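Local coordinates for protein GphF Dehydratase 1 (PDB 6MBF) that probably dehydrates a polyketide intermediate in gephyronic acid biosynthesis and probably also shifts the resulting olefin and acts as an epimerase, at residues A[52-57]-A[104-109]; A[62-67]-A[195-200]. All blocks are in the same frame, centred on the assembly; numbering follows the deposited sequence.

Contact 1. Residues A[52-57]-A[104-109]; sequences VTYLEM and FEIHSA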
ATOM      1  N   VAL A  52      -1.803   0.761   1.807  1.00 15.05           N
ATOM      2  CA  VAL A  52      -0.473   0.919   1.226  1.00 12.64           C
ATOM      3  C   VAL A  52       0.263   2.105   1.836  1.00 14.84           C
ATOM      4  O   VAL A  52       1.497   2.136   1.817  1.00 16.73           O
ATOM      5  CB  VAL A  52      -0.532   1.048  -0.318  1.00 14.98           C
ATOM      6  CG1 VAL A  52      -0.842  -0.300  -0.963  1.00 13.02           C
ATOM      7  CG2 VAL A  52      -1.534   2.131  -0.758  1.00 14.46           C
ATOM      8  N   THR A  53      -0.475   3.085   2.370  1.00 15.32           N
ATOM      9  CA  THR A  53       0.122   4.187   3.114  1.00 15.10           C
ATOM     10  C   THR A  53       1.048   3.671   4.209  1.00 14.98           C
ATOM     11  O   THR A  53       2.166   4.172   4.378  1.00 15.16           O
ATOM     12  CB  THR A  53      -0.986   5.050   3.721  1.00 13.15           C
ATOM     13  OG1 THR A  53      -1.873   5.492   2.677  1.00 15.26           O
ATOM     14  CG2 THR A  53      -0.401   6.256   4.457  1.00 15.78           C
ATOM     15  N   TYR A  54       0.601   2.647   4.939  1.00 13.10           N
ATOM     16  CA  TYR A  54       1.388   2.111   6.048  1.00 18.40           C
ATOM     17  C   TYR A  54       2.613   1.364   5.540  1.00 15.63           C
ATOM     18  O   TYR A  54       3.682   1.427   6.158  1.00 15.10           O
ATOM     19  CB  TYR A  54       0.517   1.187   6.904  1.00 13.48           C
ATOM     20  CG  TYR A  54      -0.800   1.821   7.283  1.00 14.59           C
ATOM     21  CD1 TYR A  54      -0.838   3.100   7.825  1.00 16.72           C
ATOM     22  CD2 TYR A  54      -2.006   1.158   7.071  1.00 14.31           C
ATOM     23  CE1 TYR A  54      -2.043   3.701   8.163  1.00 15.50           C
ATOM     24  CE2 TYR A  54      -3.221   1.752   7.406  1.00 14.59           C
ATOM     25  CZ  TYR A  54      -3.231   3.022   7.952  1.00 14.27           C
ATOM     26  OH  TYR A  54      -4.432   3.619   8.284  1.00 18.11           O
ATOM     27  N   LEU A  55       2.479   0.647   4.425  1.00 12.54           N
ATOM     28  CA  LEU A  55       3.640  -0.037   3.863  1.00 15.12           C
ATOM     29  C   LEU A  55       4.708   0.965   3.438  1.00 13.08           C
ATOM     30  O   LEU A  55       5.904   0.753   3.684  1.00 14.68           O
ATOM     31  CB  LEU A  55       3.209  -0.906   2.681  1.00 14.37           C
ATOM     32  CG  LEU A  55       2.233  -2.045   2.999  1.00 16.21           C
ATOM     33  CD1 LEU A  55       1.901  -2.836   1.740  1.00 16.70           C
ATOM     34  CD2 LEU A  55       2.839  -2.957   4.058  1.00 15.50           C
ATOM     35  N   GLU A  56       4.293   2.076   2.813  1.00 13.66           N
ATOM     36  CA  GLU A  56       5.256   3.101   2.417  1.00 13.64           C
ATOM     37  C   GLU A  56       5.930   3.724   3.636  1.00 14.05           C
ATOM     38  O   GLU A  56       7.151   3.915   3.650  1.00 13.88           O
ATOM     39  CB  GLU A  56       4.579   4.186   1.567  1.00 16.18           C
ATOM     40  CG  GLU A  56       5.420   5.478   1.422  1.00 15.09           C
ATOM     41  CD  GLU A  56       6.758   5.283   0.701  1.00 16.60           C
ATOM     42  OE1 GLU A  56       7.022   4.210   0.107  1.00 18.22           O
ATOM     43  OE2 GLU A  56       7.566   6.233   0.727  1.00 15.45           O
ATOM     44  N   MET A  57       5.148   4.057   4.664  1.00 16.67           N
ATOM     45  CA  MET A  57       5.739   4.623   5.872  1.00 14.36           C
ATOM     46  C   MET A  57       6.783   3.682   6.464  1.00 15.98           C
ATOM     47  O   MET A  57       7.855   4.123   6.898  1.00 15.23           O
ATOM     48  CB  MET A  57       4.645   4.931   6.883  1.00 15.19           C
ATOM     49  CG  MET A  57       3.748   6.092   6.448  1.00 13.75           C
ATOM     50  SD  MET A  57       2.317   6.318   7.522  1.00 16.35           S
ATOM     51  CE  MET A  57       3.101   6.945   9.010  1.00 19.05           C
ATOM     52  N   PHE A 104       7.906  -1.801  14.334  1.00 17.40           N
ATOM     53  CA  PHE A 104       7.314  -0.483  14.160  1.00 21.47           C
ATOM     54  C   PHE A 104       5.821  -0.541  14.460  1.00 19.77           C
ATOM     55  O   PHE A 104       5.180  -1.598  14.387  1.00 16.60           O
ATOM     56  CB  PHE A 104       7.552   0.083  12.749  1.00 20.56           C
ATOM     57  CG  PHE A 104       6.692  -0.549  11.688  1.00 21.76           C
ATOM     58  CD1 PHE A 104       5.449  -0.013  11.369  1.00 18.10           C
ATOM     59  CD2 PHE A 104       7.130  -1.671  11.000  1.00 18.39           C
ATOM     60  CE1 PHE A 104       4.656  -0.597  10.396  1.00 19.34           C
ATOM     61  CE2 PHE A 104       6.342  -2.257  10.024  1.00 17.07           C
ATOM     62  CZ  PHE A 104       5.101  -1.722   9.728  1.00 18.89           C
ATOM     63  N   GLU A 105       5.283   0.620  14.823  1.00 15.31           N
ATOM     64  CA  GLU A 105       3.852   0.817  14.995  1.00 16.90           C
ATOM     65  C   GLU A 105       3.463   2.163  14.406  1.00 17.36           C
ATOM     66  O   GLU A 105       4.207   3.141  14.521  1.00 18.59           O
ATOM     67  CB  GLU A 105       3.429   0.787  16.467  1.00 17.57           C
ATOM     68  CG  GLU A 105       3.685  -0.502  17.204  1.00 21.14           C
ATOM     69  CD  GLU A 105       3.154  -0.422  18.621  1.00 32.51           C
ATOM     70  OE1 GLU A 105       3.908   0.014  19.512  1.00 37.58           O
ATOM     71  OE2 GLU A 105       1.969  -0.757  18.831  1.00 30.71           O
ATOM     72  N   ILE A 106       2.286   2.215  13.792  1.00 18.15           N
ATOM     73  CA  ILE A 106       1.755   3.438  13.212  1.00 15.34           C
ATOM     74  C   ILE A 106       0.442   3.766  13.906  1.00 17.55           C
ATOM     75  O   ILE A 106      -0.463   2.921  13.968  1.00 18.53           O
ATOM     76  CB  ILE A 106       1.576   3.306  11.689  1.00 17.20           C
ATOM     77  CG1 ILE A 106       2.939   3.041  11.035  1.00 15.28           C
ATOM     78  CG2 ILE A 106       0.899   4.552  11.113  1.00 18.26           C
ATOM     79  CD1 ILE A 106       2.877   2.906   9.497  1.00 17.83           C
ATOM     80  N   HIS A 107       0.355   4.981  14.446  1.00 19.20           N
ATOM     81  CA  HIS A 107      -0.811   5.480  15.164  1.00 20.40           C
ATOM     82  C   HIS A 107      -1.227   6.827  14.589  1.00 14.50           C
ATOM     83  O   HIS A 107      -0.429   7.534  13.966  1.00 17.77           O
ATOM     84  CB  HIS A 107      -0.534   5.686  16.664  1.00 16.29           C
ATOM     85  CG  HIS A 107      -0.375   4.425  17.456  1.00 19.38           C
ATOM     86  ND1 HIS A 107       0.754   3.634  17.391  1.00 17.93           N
ATOM     87  CD2 HIS A 107      -1.183   3.853  18.380  1.00 21.92           C
ATOM     88  CE1 HIS A 107       0.623   2.616  18.224  1.00 21.20           C
ATOM     89  NE2 HIS A 107      -0.543   2.725  18.837  1.00 20.75           N
ATOM     90  N   SER A 108      -2.483   7.199  14.830  1.00 18.02           N
ATOM     91  CA  SER A 108      -2.963   8.537  14.511  1.00 14.12           C
ATOM     92  C   SER A 108      -3.640   9.143  15.729  1.00 17.76           C
ATOM     93  O   SER A 108      -4.058   8.439  16.653  1.00 19.65           O
ATOM     94  CB  SER A 108      -3.955   8.545  13.335  1.00 15.68           C
ATOM     95  OG  SER A 108      -5.208   8.000  13.723  1.00 19.64           O
ATOM     96  N   ALA A 109      -3.791  10.466  15.691  1.00 17.86           N
ATOM     97  CA  ALA A 109      -4.480  11.182  16.754  1.00 19.91           C
ATOM     98  C   ALA A 109      -5.081  12.470  16.207  1.00 24.07           C
ATOM     99  O   ALA A 109      -4.586  13.040  15.231  1.00 20.47           O
ATOM    100  CB  ALA A 109      -3.529  11.501  17.914  1.00 20.94           C
TER
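Y54 and I106 mark where helix 52-65 comes closest to strand 103-109 within these segments, their CA atoms lying 7.3 Å apart. The first turns of the helix are regular, with M57 N bonded to T53 O at 3.0 Å, and the contact itself is apolar, made between three buried residues. I106 supplies most of it from the strand. Its CB leaves the strand toward the helix, and with CG1 anti to the carbonyl carbon (chi1 -61°) and chi2 fully extended, CD1 reaches into the angle between Y54 and M57. There I106 CD1 lies 3.7 Å from M57 CB and also touches Y54 CB. The same methyl packs against the helix backbone, with I106 CD1 3.7 Å from Y54 O. This is the hotdog layout of the dehydratase family, a long helix laid against curved antiparallel strands; strands 93-100 and 121-131 flank 103-109 and add to the same surface, where M57 also touches L95 and Y54 touches A124. The other branch of I106 works separately: I106 CG2 approaches the Y54 ring obliquely, 4.0 Å from Y54 CD1. It also meets M57 CE, at 3.9 Å. M57 bends at chi3 (71°), which carries CE on toward I106, while M57 SD stays within 4.0 Å of I106 CD1.

Contact 2. Residues A[62-67]-A[195-200]; sequences ASRLLP and SYELHP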
ATOM      1  N   ALA A  62      12.371   2.189   7.338  1.00 15.72           N
ATOM      2  CA  ALA A  62      13.499   1.277   7.164  1.00 19.52           C
ATOM      3  C   ALA A  62      14.679   1.991   6.521  1.00 17.73           C
ATOM      4  O   ALA A  62      15.834   1.797   6.927  1.00 18.06           O
ATOM      5  CB  ALA A  62      13.080   0.078   6.316  1.00 17.70           C
ATOM      6  N   SER A  63      14.405   2.829   5.517  1.00 15.59           N
ATOM      7  CA  SER A  63      15.487   3.507   4.814  1.00 17.74           C
ATOM      8  C   SER A  63      16.217   4.481   5.727  1.00 19.92           C
ATOM      9  O   SER A  63      17.447   4.603   5.661  1.00 21.61           O
ATOM     10  CB  SER A  63      14.941   4.238   3.592  1.00 20.94           C
ATOM     11  OG  SER A  63      15.996   4.855   2.867  1.00 22.92           O
ATOM     12  N   ARG A  64      15.481   5.174   6.589  1.00 17.01           N
ATOM     13  CA  ARG A  64      16.066   6.234   7.401  1.00 17.64           C
ATOM     14  C   ARG A  64      16.644   5.735   8.717  1.00 25.96           C
ATOM     15  O   ARG A  64      17.587   6.344   9.233  1.00 27.50           O
ATOM     16  CB  ARG A  64      15.021   7.320   7.668  1.00 17.21           C
ATOM     17  CG  ARG A  64      14.627   8.070   6.410  1.00 16.22           C
ATOM     18  CD  ARG A  64      13.204   8.642   6.478  1.00 22.20           C
ATOM     19  NE  ARG A  64      12.917   9.483   5.318  1.00 22.39           N
ATOM     20  CZ  ARG A  64      12.638   9.019   4.103  1.00 21.54           C
ATOM     21  NH1 ARG A  64      12.599   7.711   3.874  1.00 18.48           N
ATOM     22  NH2 ARG A  64      12.400   9.865   3.109  1.00 22.63           N
ATOM     23  N   LEU A  65      16.115   4.645   9.272  1.00 18.08           N
ATOM     24  CA  LEU A  65      16.577   4.160  10.570  1.00 22.33           C
ATOM     25  C   LEU A  65      17.610   3.053  10.470  1.00 23.54           C
ATOM     26  O   LEU A  65      18.465   2.936  11.354  1.00 22.54           O
ATOM     27  CB  LEU A  65      15.400   3.635  11.398  1.00 21.91           C
ATOM     28  CG  LEU A  65      14.358   4.647  11.857  1.00 22.80           C
ATOM     29  CD1 LEU A  65      13.274   3.956  12.668  1.00 27.10           C
ATOM     30  CD2 LEU A  65      15.019   5.753  12.662  1.00 28.07           C
ATOM     31  N   LEU A  66      17.531   2.225   9.444  1.00 22.34           N
ATOM     32  CA  LEU A  66      18.356   1.028   9.447  1.00 23.23           C
ATOM     33  C   LEU A  66      19.590   1.219   8.584  1.00 22.48           C
ATOM     34  O   LEU A  66      19.521   1.863   7.529  1.00 24.33           O
ATOM     35  CB  LEU A  66      17.565  -0.174   8.934  1.00 21.17           C
ATOM     36  CG  LEU A  66      16.363  -0.546   9.803  1.00 28.82           C
ATOM     37  CD1 LEU A  66      15.600  -1.696   9.191  1.00 22.50           C
ATOM     38  CD2 LEU A  66      16.800  -0.893  11.221  1.00 33.62           C
ATOM     39  N   PRO A  67      20.720   0.664   9.010  1.00 24.74           N
ATOM     40  CA  PRO A  67      21.970   0.877   8.279  1.00 26.94           C
ATOM     41  C   PRO A  67      22.034   0.068   6.995  1.00 26.14           C
ATOM     42  O   PRO A  67      21.382  -0.970   6.834  1.00 25.97           O
ATOM     43  CB  PRO A  67      23.033   0.388   9.264  1.00 27.88           C
ATOM     44  CG  PRO A  67      22.337  -0.717   9.997  1.00 28.18           C
ATOM     45  CD  PRO A  67      20.908  -0.237  10.165  1.00 28.29           C
ATOM     46  N   SER A 195       9.707  11.633  -3.804  1.00 25.58           N
ATOM     47  CA  SER A 195       9.141  11.819  -2.476  1.00 23.21           C
ATOM     48  C   SER A 195       8.896  10.519  -1.728  1.00 17.68           C
ATOM     49  O   SER A 195       8.864  10.536  -0.492  1.00 24.85           O
ATOM     50  CB  SER A 195       7.820  12.595  -2.564  1.00 29.66           C
ATOM     51  OG  SER A 195       8.040  13.908  -3.043  1.00 37.12           O
ATOM     52  N   TYR A 196       8.714   9.408  -2.434  1.00 17.54           N
ATOM     53  CA  TYR A 196       8.322   8.143  -1.830  1.00 16.09           C
ATOM     54  C   TYR A 196       9.340   7.059  -2.154  1.00 14.14           C
ATOM     55  O   TYR A 196       9.980   7.076  -3.212  1.00 17.16           O
ATOM     56  CB  TYR A 196       6.944   7.673  -2.335  1.00 18.26           C
ATOM     57  CG  TYR A 196       5.789   8.575  -1.969  1.00 16.72           C
ATOM     58  CD1 TYR A 196       5.214   8.532  -0.704  1.00 17.96           C
ATOM     59  CD2 TYR A 196       5.265   9.466  -2.897  1.00 18.03           C
ATOM     60  CE1 TYR A 196       4.138   9.368  -0.371  1.00 18.53           C
ATOM     61  CE2 TYR A 196       4.200  10.294  -2.582  1.00 17.56           C
ATOM     62  CZ  TYR A 196       3.638  10.243  -1.318  1.00 21.54           C
ATOM     63  OH  TYR A 196       2.578  11.068  -1.001  1.00 18.46           O
ATOM     64  N   GLU A 197       9.460   6.079  -1.260  1.00 14.20           N
ATOM     65  CA  GLU A 197      10.217   4.893  -1.627  1.00 14.87           C
ATOM     66  C   GLU A 197       9.498   4.136  -2.734  1.00 17.71           C
ATOM     67  O   GLU A 197      10.084   3.842  -3.782  1.00 19.44           O
ATOM     68  CB  GLU A 197      10.447   4.007  -0.406  1.00 17.48           C
ATOM     69  CG  GLU A 197      10.926   4.780   0.834  1.00 16.39           C
ATOM     70  CD  GLU A 197      12.318   5.398   0.652  1.00 20.89           C
ATOM     71  OE1 GLU A 197      12.713   6.254   1.472  1.00 25.03           O
ATOM     72  OE2 GLU A 197      13.013   5.046  -0.313  1.00 22.41           O
ATOM     73  N   LEU A 198       8.219   3.829  -2.523  1.00 15.90           N
ATOM     74  CA  LEU A 198       7.353   3.274  -3.564  1.00 12.96           C
ATOM     75  C   LEU A 198       6.023   4.005  -3.479  1.00 13.09           C
ATOM     76  O   LEU A 198       5.312   3.884  -2.476  1.00 16.91           O
ATOM     77  CB  LEU A 198       7.159   1.772  -3.382  1.00 14.70           C
ATOM     78  CG  LEU A 198       6.321   1.106  -4.469  1.00 19.92           C
ATOM     79  CD1 LEU A 198       6.999   1.229  -5.829  1.00 20.90           C
ATOM     80  CD2 LEU A 198       6.084  -0.336  -4.121  1.00 18.69           C
ATOM     81  N   HIS A 199       5.689   4.770  -4.517  1.00 15.76           N
ATOM     82  CA  HIS A 199       4.512   5.619  -4.443  1.00 16.09           C
ATOM     83  C   HIS A 199       3.282   4.798  -4.050  1.00 14.61           C
ATOM     84  O   HIS A 199       2.996   3.772  -4.685  1.00 13.80           O
ATOM     85  CB  HIS A 199       4.266   6.327  -5.778  1.00 15.68           C
ATOM     86  CG  HIS A 199       3.430   7.558  -5.643  1.00 20.10           C
ATOM     87  ND1 HIS A 199       2.172   7.539  -5.080  1.00 19.25           N
ATOM     88  CD2 HIS A 199       3.677   8.848  -5.974  1.00 19.69           C
ATOM     89  CE1 HIS A 199       1.681   8.766  -5.067  1.00 19.62           C
ATOM     90  NE2 HIS A 199       2.576   9.579  -5.599  1.00 20.49           N
ATOM     91  N   PRO A 200       2.562   5.187  -2.997  1.00 13.70           N
ATOM     92  CA  PRO A 200       1.325   4.465  -2.645  1.00 15.80           C
ATOM     93  C   PRO A 200       0.376   4.284  -3.812  1.00 12.94           C
ATOM     94  O   PRO A 200      -0.274   3.236  -3.904  1.00 15.69           O
ATOM     95  CB  PRO A 200       0.717   5.348  -1.547  1.00 14.90           C
ATOM     96  CG  PRO A 200       1.921   5.980  -0.890  1.00 20.88           C
ATOM     97  CD  PRO A 200       2.905   6.221  -2.002  1.00 15.43           C
TER
HETATM   98  O   HOH W   1      11.324   8.776   0.432  1.00 28.87           O
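R64 and E197 form a salt bridge, with R64 NH1 giving a hydrogen bond to E197 OE1 at 2.8 Å and an N-H...O angle of 152°. The oxygen is approached nearly along its C-O axis and lies close to the guanidinium plane, yet the two flat groups are turned 75° apart, so a single nitrogen-oxygen pair carries the direct bond instead of a two-pronged one. A water widens the link: it accepts from R64 NH2 at 3.1 Å, donates to S195 O, and makes a weak bond to E197 OE1. R64 reaches this site from the side of the helix by an arm extended from CG to NE; NH1 also bonds A60 O one turn back, which helps fix the rotation of the group. The glutamate chain bends at chi2 (-66°), and its other oxygen, OE2, pairs with R237. Flanked by two arginines, the buried carboxylate is likely to stay ionised. Near its C-terminal end, helix 52-65 here meets the loop that leads into helix 200-214, within the double-hotdog build general to polyketide synthase dehydratases. At that loop's far end H199 is the N-cap of helix 200-214, its side chain capping a backbone N there. Packing around the bridge is slight: CB of S63 points toward the loop and lies 3.7 Å from E197 OE1, and the two segments together bury 106 Å². L74 of strand 73-81 touches both S63 and E197.

In the fold
Contacts 1 and 2 have centres 12 Å apart and share helix 52-65, contact 1 using its first turns and contact 2 its last. Along the chain the segments alternate, 52-57, 62-67, 104-109, 195-200, so the helix is tied first to a strand that follows it fairly closely and then to a loop much later in the sequence. The two contacts also meet directly: E56 accepts probable hydrogen bonds from E197 N to OE2 (2.7 Å) and from L198 N to OE1 (2.9 Å). One helix thus faces strand 103-109 while its E56 holds loop 195-200, consistent with the double-hotdog build of polyketide synthase dehydratases.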